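Flavodoxin (Fusobacterium nucleatum, PDB 6OHK) binds flavin mononucleotide and probably passes electrons to redox enzymes. Local coordinates at residues T132-I135 and K139-G142; A66-N71 and R105-I110. The protein carries 1 engineered substitution. All coordinates share one frame; numbering follows the deposited sequence.

Interaction 1. Residues T132-I135 and K139-G142; sequences TSII and KFIG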
# COMPACT_ATOMS: atom_id res chain seq x y z
N THR A 132 -9.57 11.77 -9.32
CA THR A 132 -8.74 11.00 -8.39
C THR A 132 -8.14 11.94 -7.37
O THR A 132 -7.87 13.11 -7.64
CB THR A 132 -7.65 10.22 -9.10
OG1 THR A 132 -6.95 9.42 -8.15
CG2 THR A 132 -6.70 11.09 -9.81
N SER A 133 -7.90 11.39 -6.18
CA SER A 133 -7.12 12.03 -5.14
C SER A 133 -5.81 11.30 -4.88
O SER A 133 -5.11 11.65 -3.92
CB SER A 133 -7.91 12.09 -3.85
OG SER A 133 -9.09 12.87 -4.03
N ILE A 134 -5.44 10.33 -5.70
CA ILE A 134 -4.23 9.54 -5.45
C ILE A 134 -3.20 9.67 -6.55
O ILE A 134 -2.39 8.76 -6.76
CB ILE A 134 -4.55 8.06 -5.15
CG1 ILE A 134 -5.30 7.37 -6.29
CG2 ILE A 134 -5.29 7.95 -3.82
CD1 ILE A 134 -5.04 5.91 -6.33
N ILE A 135 -3.17 10.81 -7.24
CA ILE A 135 -2.11 11.13 -8.18
C ILE A 135 -1.17 12.20 -7.63
O ILE A 135 -1.60 13.21 -7.05
CB ILE A 135 -2.71 11.56 -9.54
CG1 ILE A 135 -3.25 10.33 -10.27
CG2 ILE A 135 -1.66 12.29 -10.41
CD1 ILE A 135 -3.87 10.65 -11.65
N LYS A 139 1.34 10.36 -11.63
CA LYS A 139 1.29 8.92 -11.42
C LYS A 139 0.43 8.62 -10.20
O LYS A 139 0.28 9.46 -9.32
CB LYS A 139 2.68 8.36 -11.20
CG LYS A 139 3.53 8.38 -12.49
CD LYS A 139 4.81 7.59 -12.34
CE LYS A 139 5.58 7.54 -13.64
NZ LYS A 139 6.87 6.81 -13.49
N PHE A 140 -0.11 7.40 -10.14
CA PHE A 140 -0.68 6.95 -8.88
C PHE A 140 0.42 6.81 -7.83
O PHE A 140 1.53 6.36 -8.13
CB PHE A 140 -1.35 5.60 -9.07
CG PHE A 140 -2.67 5.64 -9.79
CD1 PHE A 140 -3.63 6.63 -9.56
CD2 PHE A 140 -2.99 4.60 -10.67
CE1 PHE A 140 -4.86 6.60 -10.21
CE2 PHE A 140 -4.23 4.58 -11.32
CZ PHE A 140 -5.14 5.57 -11.08
N ILE A 141 0.08 7.19 -6.59
CA ILE A 141 1.03 7.21 -5.48
C ILE A 141 1.35 5.83 -4.91
O ILE A 141 2.09 5.74 -3.92
CB ILE A 141 0.57 8.17 -4.38
CG1 ILE A 141 -0.78 7.74 -3.77
CG2 ILE A 141 0.53 9.60 -4.93
CD1 ILE A 141 -1.37 8.68 -2.80
N GLY A 142 0.84 4.77 -5.52
CA GLY A 142 1.16 3.42 -5.11
C GLY A 142 0.62 2.45 -6.13
O GLY A 142 0.20 2.84 -7.23
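Both F140 and I141 come to the carbonyl oxygen of I134 from across the hairpin. I141 N donates to I134 O at 2.9 Å, and F140 CA adds a CA-H...O contact to the same oxygen, with F140 CA lying 3.3 Å from I134 O. A second contact of this kind runs the other way, I135 CA meeting K139 O on the partner strand at 3.1 Å. Before the turn, T132 OG1 accepts from the amide of I134, closing an ST turn; its chi1 of -176° places the hydroxyl oxygen near the edge of the F140 ring as well. The framework is a small antiparallel hairpin on strand 139-145, in which I135 and F140 form a non-hydrogen-bonded pair; that strand is itself a parallel member of the flavodoxin sheet. The apolar contacts gather largely round the F140 ring. CD1 of I134 meets CD1 of F140 at 3.6 Å, while CG1 of I135 approaches the same F140 CD1 to 3.8 Å, each methyl or methylene lying oblique to the ring. Away from the ring, CD1 of I141 reaches CB of I134 at 4.0 Å, their side chains crossing nearly at right angles. Beyond the hairpin, Y127 packs edge-to-face with F140, and I134 also touches C101, a residue of the FMN site.

Interaction 2. Residues A66-N71 and R105-I110; sequences AAWMNN and RYLYDI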
# COMPACT_ATOMS: atom_id res chain seq x y z
N ALA A 66 -11.38 0.77 8.15
CA ALA A 66 -11.54 1.36 9.48
C ALA A 66 -10.36 1.08 10.39
O ALA A 66 -10.04 1.92 11.24
CB ALA A 66 -12.82 0.85 10.14
N ALA A 67 -9.74 -0.10 10.29
CA ALA A 67 -8.61 -0.37 11.19
C ALA A 67 -7.44 0.54 10.90
O ALA A 67 -6.70 0.89 11.82
CB ALA A 67 -8.20 -1.83 11.09
N TRP A 68 -7.24 0.96 9.65
CA TRP A 68 -6.27 2.01 9.37
C TRP A 68 -6.79 3.36 9.86
O TRP A 68 -6.05 4.09 10.54
CB TRP A 68 -5.96 2.08 7.87
CG TRP A 68 -5.02 1.08 7.35
CD1 TRP A 68 -5.31 0.07 6.48
CD2 TRP A 68 -3.63 0.99 7.64
NE1 TRP A 68 -4.15 -0.64 6.20
CE2 TRP A 68 -3.11 -0.08 6.90
CE3 TRP A 68 -2.78 1.73 8.45
CZ2 TRP A 68 -1.77 -0.40 6.92
CZ3 TRP A 68 -1.45 1.42 8.48
CH2 TRP A 68 -0.96 0.34 7.74
N MET A 69 -8.03 3.72 9.52
CA MET A 69 -8.53 5.04 9.88
C MET A 69 -8.48 5.26 11.38
O MET A 69 -8.13 6.35 11.84
CB MET A 69 -9.96 5.22 9.34
CG MET A 69 -10.09 5.10 7.83
SD MET A 69 -9.08 6.28 6.88
CE MET A 69 -9.87 7.82 7.28
N ASN A 70 -8.80 4.24 12.15
CA ASN A 70 -8.81 4.38 13.60
C ASN A 70 -7.42 4.56 14.17
O ASN A 70 -7.27 5.01 15.32
CB ASN A 70 -9.45 3.16 14.24
CG ASN A 70 -10.94 3.10 14.03
OD1 ASN A 70 -11.56 4.09 13.70
ND2 ASN A 70 -11.50 1.91 14.16
N ASN A 71 -6.38 4.20 13.41
CA ASN A 71 -5.00 4.25 13.84
C ASN A 71 -4.22 5.38 13.21
O ASN A 71 -3.00 5.41 13.36
CB ASN A 71 -4.33 2.91 13.56
CG ASN A 71 -4.64 1.92 14.62
OD1 ASN A 71 -4.24 2.14 15.77
ND2 ASN A 71 -5.31 0.84 14.28
N ARG A 105 -4.27 7.56 0.03
CA ARG A 105 -3.93 8.97 0.26
C ARG A 105 -3.73 9.25 1.75
O ARG A 105 -2.82 9.99 2.13
CB ARG A 105 -5.03 9.86 -0.31
CG ARG A 105 -4.88 11.35 0.06
CD ARG A 105 -3.59 11.99 -0.31
NE ARG A 105 -3.41 12.06 -1.75
CZ ARG A 105 -2.40 12.70 -2.34
NH1 ARG A 105 -1.43 13.28 -1.63
NH2 ARG A 105 -2.33 12.75 -3.66
N TYR A 106 -4.56 8.67 2.59
CA TYR A 106 -4.42 8.92 4.03
C TYR A 106 -3.07 8.45 4.54
O TYR A 106 -2.44 9.11 5.38
CB TYR A 106 -5.55 8.24 4.81
CG TYR A 106 -6.87 8.89 4.53
CD1 TYR A 106 -7.68 8.44 3.50
CD2 TYR A 106 -7.30 9.96 5.29
CE1 TYR A 106 -8.86 9.07 3.21
CE2 TYR A 106 -8.51 10.58 5.01
CZ TYR A 106 -9.27 10.12 3.98
OH TYR A 106 -10.48 10.75 3.69
N LEU A 107 -2.59 7.30 4.05
CA LEU A 107 -1.31 6.76 4.47
C LEU A 107 -0.17 7.58 3.88
O LEU A 107 0.79 7.92 4.59
CB LEU A 107 -1.23 5.29 4.05
CG LEU A 107 -2.39 4.42 4.53
CD1 LEU A 107 -2.15 2.98 4.08
CD2 LEU A 107 -2.57 4.46 6.04
N TYR A 108 -0.26 7.90 2.59
CA TYR A 108 0.77 8.69 1.92
C TYR A 108 1.05 9.98 2.66
O TYR A 108 2.20 10.34 2.91
CB TYR A 108 0.29 9.02 0.51
CG TYR A 108 1.26 9.85 -0.31
CD1 TYR A 108 1.24 11.23 -0.31
CD2 TYR A 108 2.22 9.23 -1.09
CE1 TYR A 108 2.15 11.97 -1.08
CE2 TYR A 108 3.11 9.94 -1.84
CZ TYR A 108 3.08 11.30 -1.84
OH TYR A 108 4.00 11.99 -2.64
N ASP A 109 -0.01 10.72 2.98
CA ASP A 109 0.21 12.05 3.53
C ASP A 109 0.92 11.98 4.87
O ASP A 109 1.77 12.83 5.17
CB ASP A 109 -1.12 12.77 3.70
CG ASP A 109 -1.69 13.32 2.37
OD1 ASP A 109 -1.00 13.33 1.35
OD2 ASP A 109 -2.87 13.74 2.40
N ILE A 110 0.62 10.95 5.66
CA ILE A 110 1.29 10.79 6.95
C ILE A 110 2.75 10.39 6.78
O ILE A 110 3.63 10.96 7.43
CB ILE A 110 0.53 9.80 7.84
CG1 ILE A 110 -0.81 10.40 8.25
CG2 ILE A 110 1.36 9.41 9.05
CD1 ILE A 110 -1.83 9.45 8.81
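With CG of M69 set anti to the carbonyl carbon (chi1 -60°), bends at chi2 and chi3 (-59° and -68°) curl the side chain so that its sulfur and terminal methyl both come to lie over one face of the Y106 ring. This is a Met-aromatic contact: M69 SD stands 4.3 Å from the centroid of the Y106 ring, and CE of M69 sits above the same face, offset toward the rim, with its closest ring atom Y106 CE2 at 3.8 Å. In the neighbouring pair the aromatic group comes from the other helix. The CD2 branch of L107 lies over one face of the W68 indole, offset toward the rim and 3.6 Å from W68 CE3, while L107 CD1 makes a CH-pi contact 4.3 Å from the centroid of the six-membered ring of W68. The two side chains meet at about a right angle. The indole NE1 donates to V55 O of strand 51-59, and L54 of that strand touches both W68 and L107. Two aromatic rings, each met over one face by an aliphatic or thioether side chain, thus join the short helix 66-69 to helix 103-113 over the central sheet, the layered alpha/beta packing of the flavodoxin fold.

Along the chain both segments of interaction 2 come first, followed by the hairpin of interaction 1, and their centres lie about 15 Å apart within one flavodoxin-family domain. Helix 103-113 joins them: it supplies 105-110 to interaction 2, while other residues of the same segment, R105 and Y108, meet the hairpin of interaction 1. R105 makes the link most directly, with NE probably hydrogen-bonded to S133 O at 2.8 Å and NH2 in a salt bridge with E136, which follows I135 on strand 135-136. Packing adds to it, as CD1 of I141 lies 3.7 Å from CB of Y108. The helix therefore connects the hairpin of strand 139-145 with the short helix 66-69, and both contacts stand near residues of the FMN site.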